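Glucose dehydrogenase (Serratia sp. FS14, PDB 7CDY) is a calcium-containing member of the glucose/sorbosone dehydrogenase family, a group of enzymes built on a beta-propeller fold. Local coordinates at residues A[29-35]-A[59-65]; A[87-91]-A[118-122]. All blocks are in the same frame, centred on the assembly; numbering follows the deposited sequence.

Contacts 1 and 2 follow one another along the chain and both reach the sheet of strands 62-67, 76-84 and 90-99, their centres about 17 Å apart. Contact 1 joins the 30-34 turn of one antiparallel sheet to 62-67, the strand that opens the next sheet. Contact 2 lies where strand 90-99 of that second sheet begins, and ties it to the loop leading on to strand 129-131. The two meet directly: Gln59 N and Gly122 O are 2.7 Å apart, a probable backbone hydrogen bond that links the approach to strand 62-67 with the loop 118-122. Neither contact includes Glu217 or Tyr227, the residues that bind the calcium ion.

Contact 1. Residues A[29-35]-A[59-65]; sequences TERPGRL and QGGLLEV
Strand 26-30 turns into strand 34-39 through Arg31 and Pro32, both in helical backbone conformation, and Gly33 at phi/psi 134/27, where a CB would jam against the preceding carbonyl. Gly33 N and Arg34 N both donate to Glu30 O (2.9 and 3.2 Å), a classic beta bulge, with Glu30 N hydrogen-bonded to Arg34 O at 2.8 Å. Segment 59-65 meets this turn with Leu62 nearest Arg31 (CA-CA 4.6 Å), and Leu62 N donates to Arg31 O at 2.9 Å. Gly61, at 157/-141, lets its CA approach Arg31 O to 3.2 Å; any CB would clash there. The contact joins neighbouring sheets of the beta-propeller, a hairpin of one against the first strand of the next. Leu62 (t, p) points into the hairpin, CB 3.8 Å from Gly33 CA and CD2 3.4 Å from Arg34 O. Thr29 (p) serves both polar and apolar neighbours: OG1 donates to Leu63 O at 2.7 Å, while CG2 packs 3.7 Å from Val65 CB. Leu35 (t, p) brings CD1 to 3.9 Å from Val65 CG2. Arg31 is extended to CD (t, t), 3.5 Å from Gln59 O, then turns at chi3 (p), laying one guanidinium face by Gln59 CA; a water bridges Arg31 NH1 (2.9 Å) and Gln59 O (2.8 Å). Glu30 (m, t) holds Arg34 NE through OE2 at 2.9 Å and also pairs with Arg36.

Contact 2. Residues A[87-91]-A[118-122]; sequences GGKAG and KLSVG
Lys89 lays its aliphatic base across the backbone of Lys118 and Leu119, CB coming to 3.2 Å from Lys118 O and 4.2 Å from Leu119 CA. Its m, m start folds the chain so that NZ ends 3.3 Å from Val121 CG1, a van der Waals contact. Before it, Gly87 and Gly88 have positive phi (67/14 and 68/27), a conformation easy for a residue without CB; the backbone then extends. Ala90 pairs with Ser120 as a single antiparallel hydrogen-bonded bridge, CA-CA 5.0 Å: Ala90 N donates to Ser120 O at 2.8 Å and Ser120 N to Ala90 O at 2.9 Å. Leu119, at -126/-1, shares with Ser120 the place opposite Ala90, a classic beta bulge. Thus the loop between strands 109-114 and 129-131, on its way to the next sheet of the beta-propeller, pairs with the start of strand 90-99. Lys118 (m, t, t, m) runs beside Gly91, with CG 3.7 Å from Gly91 N, where a CB on Gly91 would be tight; its NZ reaches Glu83 in a salt bridge. Ser120, chi1 t, accepts from Gly122 N through OG at 2.9 Å, forming an ST turn, and also bonds to Asn123; Gly122 takes 141/-15, closed to residues with a CB. Both bonds across the bridge are between main-chain atoms, so the pairing probably depends more on backbone shape than on side-chain identity, while the lysines contribute chiefly their methylenes.

Contact 1. Residues A[29-35]-A[59-65]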
loop_
_atom_site.group_PDB
_atom_site.type_symbol
_atom_site.label_atom_id
_atom_site.label_comp_id
_atom_site.label_asym_id
_atom_site.label_seq_id
_atom_site.Cartn_x
_atom_site.Cartn_y
_atom_site.Cartn_z
ATOM N N THR A 29 -6.269 4.467 9.915
ATOM C CA THR A 29 -6.418 3.141 10.488
ATOM C C THR A 29 -5.333 2.885 11.524
ATOM O O THR A 29 -4.176 3.282 11.353
ATOM C CB THR A 29 -6.362 2.043 9.422
ATOM O OG1 THR A 29 -5.078 2.067 8.783
ATOM C CG2 THR A 29 -7.466 2.241 8.387
ATOM N N GLU A 30 -5.726 2.212 12.600
ATOM C CA GLU A 30 -4.795 1.604 13.540
ATOM C C GLU A 30 -4.842 0.109 13.264
ATOM O O GLU A 30 -5.929 -0.494 13.269
ATOM C CB GLU A 30 -5.218 1.888 14.981
ATOM C CG GLU A 30 -5.143 3.360 15.387
ATOM C CD GLU A 30 -5.687 3.576 16.783
ATOM O OE1 GLU A 30 -4.877 3.652 17.738
ATOM O OE2 GLU A 30 -6.916 3.619 16.948
ATOM N N ARG A 31 -3.680 -0.477 12.985
ATOM C CA ARG A 31 -3.620 -1.889 12.611
ATOM C C ARG A 31 -4.370 -2.825 13.553
ATOM O O ARG A 31 -5.003 -3.770 13.053
ATOM C CB ARG A 31 -2.164 -2.337 12.380
ATOM C CG ARG A 31 -2.049 -3.696 11.704
ATOM C CD ARG A 31 -0.595 -4.070 11.398
ATOM N NE ARG A 31 0.205 -4.081 12.622
ATOM C CZ ARG A 31 1.526 -3.949 12.674
ATOM N NH1 ARG A 31 2.233 -3.806 11.560
ATOM N NH2 ARG A 31 2.140 -3.977 13.849
ATOM N N PRO A 32 -4.367 -2.640 14.879
ATOM C CA PRO A 32 -5.140 -3.554 15.733
ATOM C C PRO A 32 -6.621 -3.649 15.396
ATOM O O PRO A 32 -7.271 -4.610 15.833
ATOM C CB PRO A 32 -4.912 -2.996 17.144
ATOM C CG PRO A 32 -3.595 -2.354 17.063
ATOM C CD PRO A 32 -3.505 -1.757 15.684
ATOM N N GLY A 33 -7.187 -2.681 14.666
ATOM C CA GLY A 33 -8.534 -2.840 14.141
ATOM C C GLY A 33 -9.474 -1.666 14.314
ATOM O O GLY A 33 -10.690 -1.868 14.353
ATOM N N ARG A 34 -8.962 -0.441 14.396
ATOM C CA ARG A 34 -9.803 0.732 14.603
ATOM C C ARG A 34 -9.618 1.747 13.484
ATOM O O ARG A 34 -8.516 1.921 12.954
ATOM C CB ARG A 34 -9.487 1.416 15.934
ATOM C CG ARG A 34 -9.725 0.526 17.137
ATOM C CD ARG A 34 -9.289 1.214 18.422
ATOM N NE ARG A 34 -7.843 1.415 18.519
ATOM C CZ ARG A 34 -6.989 0.519 19.003
ATOM N NH1 ARG A 34 -7.423 -0.661 19.412
ATOM N NH2 ARG A 34 -5.693 0.799 19.063
ATOM N N LEU A 35 -10.717 2.425 13.143
ATOM C CA LEU A 35 -10.724 3.526 12.189
ATOM C C LEU A 35 -11.065 4.806 12.943
ATOM O O LEU A 35 -12.016 4.829 13.730
ATOM C CB LEU A 35 -11.768 3.281 11.096
ATOM C CG LEU A 35 -11.850 4.332 9.982
ATOM C CD1 LEU A 35 -10.616 4.267 9.105
ATOM C CD2 LEU A 35 -13.076 4.096 9.117
ATOM N N GLN A 59 1.916 -8.917 11.042
ATOM C CA GLN A 59 1.787 -7.713 10.179
ATOM C C GLN A 59 0.324 -7.511 9.765
ATOM O O GLN A 59 0.074 -6.586 9.025
ATOM C CB GLN A 59 2.598 -7.858 8.877
ATOM C CG GLN A 59 3.943 -8.586 8.945
ATOM C CD GLN A 59 4.730 -8.637 7.643
ATOM O OE1 GLN A 59 4.211 -8.876 6.562
ATOM N NE2 GLN A 59 6.030 -8.416 7.748
ATOM N N GLY A 60 -0.610 -8.356 10.206
ATOM C CA GLY A 60 -1.976 -8.204 9.767
ATOM C C GLY A 60 -2.828 -7.369 10.701
ATOM O O GLY A 60 -2.505 -7.142 11.865
ATOM N N GLY A 61 -3.953 -6.921 10.167
ATOM C CA GLY A 61 -4.970 -6.237 10.943
ATOM C C GLY A 61 -5.806 -5.379 10.022
ATOM O O GLY A 61 -6.100 -5.784 8.891
ATOM N N LEU A 62 -6.182 -4.190 10.478
ATOM C CA LEU A 62 -6.854 -3.239 9.610
ATOM C C LEU A 62 -5.778 -2.467 8.866
ATOM O O LEU A 62 -4.862 -1.918 9.495
ATOM C CB LEU A 62 -7.739 -2.288 10.420
ATOM C CG LEU A 62 -8.516 -1.256 9.604
ATOM C CD1 LEU A 62 -9.489 -1.948 8.655
ATOM C CD2 LEU A 62 -9.272 -0.323 10.540
ATOM N N LEU A 63 -5.859 -2.475 7.533
ATOM C CA LEU A 63 -4.788 -1.980 6.676
ATOM C C LEU A 63 -5.195 -0.676 5.989
ATOM O O LEU A 63 -5.203 0.370 6.644
ATOM C CB LEU A 63 -4.301 -3.075 5.719
ATOM C CG LEU A 63 -3.888 -4.365 6.453
ATOM C CD1 LEU A 63 -3.624 -5.501 5.473
ATOM C CD2 LEU A 63 -2.686 -4.166 7.385
ATOM N N GLU A 64 -5.519 -0.689 4.694
ATOM C CA GLU A 64 -5.743 0.556 3.965
ATOM C C GLU A 64 -7.137 1.118 4.208
ATOM O O GLU A 64 -8.116 0.372 4.288
ATOM C CB GLU A 64 -5.570 0.331 2.454
ATOM C CG GLU A 64 -5.408 1.611 1.625
ATOM C CD GLU A 64 -3.965 2.048 1.529
ATOM O OE1 GLU A 64 -3.334 2.317 2.580
ATOM O OE2 GLU A 64 -3.430 2.104 0.399
ATOM N N VAL A 65 -7.228 2.447 4.253
ATOM C CA VAL A 65 -8.491 3.168 4.125
ATOM C C VAL A 65 -8.408 4.030 2.871
ATOM O O VAL A 65 -7.423 4.746 2.662
ATOM C CB VAL A 65 -8.823 3.997 5.383
ATOM C CG1 VAL A 65 -7.718 5.007 5.740
ATOM C CG2 VAL A 65 -10.165 4.705 5.212
HETATM O O HOH W 1 1.699 -4.362 8.715
#

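Contact 2. Residues A[87-91]-A[118-122]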
loop_
_atom_site.group_PDB
_atom_site.type_symbol
_atom_site.label_atom_id
_atom_site.label_comp_id
_atom_site.label_asym_id
_atom_site.label_seq_id
_atom_site.Cartn_x
_atom_site.Cartn_y
_atom_site.Cartn_z
ATOM N N GLY A 87 -8.892 -23.290 8.713
ATOM C CA GLY A 87 -7.608 -23.854 9.075
ATOM C C GLY A 87 -6.692 -22.936 9.846
ATOM O O GLY A 87 -5.505 -23.244 9.972
ATOM N N GLY A 88 -7.200 -21.826 10.374
ATOM C CA GLY A 88 -6.341 -20.885 11.062
ATOM C C GLY A 88 -5.364 -20.168 10.156
ATOM O O GLY A 88 -4.282 -19.779 10.608
ATOM N N LYS A 89 -5.704 -20.011 8.879
ATOM C CA LYS A 89 -4.931 -19.200 7.949
ATOM C C LYS A 89 -5.759 -17.987 7.556
ATOM O O LYS A 89 -6.988 -18.060 7.459
ATOM C CB LYS A 89 -4.596 -19.977 6.674
ATOM C CG LYS A 89 -3.918 -21.313 6.909
ATOM C CD LYS A 89 -2.567 -21.127 7.568
ATOM C CE LYS A 89 -1.847 -22.457 7.727
ATOM N NZ LYS A 89 -0.922 -22.464 8.894
ATOM N N ALA A 90 -5.076 -16.882 7.302
ATOM C CA ALA A 90 -5.716 -15.626 6.955
ATOM C C ALA A 90 -5.309 -15.190 5.551
ATOM O O ALA A 90 -4.339 -15.686 4.968
ATOM C CB ALA A 90 -5.337 -14.533 7.957
ATOM N N GLY A 91 -6.065 -14.234 5.012
ATOM C CA GLY A 91 -5.722 -13.613 3.752
ATOM C C GLY A 91 -6.306 -12.222 3.703
ATOM O O GLY A 91 -7.145 -11.848 4.523
ATOM N N LYS A 118 -6.390 -18.648 1.417
ATOM C CA LYS A 118 -5.829 -17.957 2.571
ATOM C C LYS A 118 -4.643 -18.769 3.080
ATOM O O LYS A 118 -4.815 -19.919 3.500
ATOM C CB LYS A 118 -6.888 -17.807 3.664
ATOM C CG LYS A 118 -8.037 -16.866 3.332
ATOM C CD LYS A 118 -9.096 -16.915 4.433
ATOM C CE LYS A 118 -10.267 -15.982 4.160
ATOM N NZ LYS A 118 -9.875 -14.559 4.383
ATOM N N LEU A 119 -3.436 -18.184 3.037
ATOM C CA LEU A 119 -2.237 -18.920 3.408
ATOM C C LEU A 119 -1.388 -18.250 4.479
ATOM O O LEU A 119 -0.355 -18.811 4.858
ATOM C CB LEU A 119 -1.350 -19.172 2.180
ATOM C CG LEU A 119 -1.984 -19.995 1.054
ATOM C CD1 LEU A 119 -1.059 -20.062 -0.153
ATOM C CD2 LEU A 119 -2.333 -21.402 1.522
ATOM N N SER A 120 -1.770 -17.074 4.965
ATOM C CA SER A 120 -0.929 -16.346 5.900
ATOM C C SER A 120 -1.162 -16.780 7.340
ATOM O O SER A 120 -2.285 -17.098 7.741
ATOM C CB SER A 120 -1.206 -14.842 5.804
ATOM O OG SER A 120 -0.335 -14.113 6.646
ATOM N N VAL A 121 -0.086 -16.755 8.128
ATOM C CA VAL A 121 -0.162 -16.843 9.581
ATOM C C VAL A 121 0.329 -15.557 10.235
ATOM O O VAL A 121 0.710 -15.553 11.412
ATOM C CB VAL A 121 0.541 -18.093 10.143
ATOM C CG1 VAL A 121 -0.088 -19.351 9.563
ATOM C CG2 VAL A 121 2.030 -18.046 9.848
ATOM N N GLY A 122 0.329 -14.458 9.488
ATOM C CA GLY A 122 0.700 -13.173 10.044
ATOM C C GLY A 122 1.524 -12.280 9.138
ATOM O O GLY A 122 1.650 -11.083 9.405
#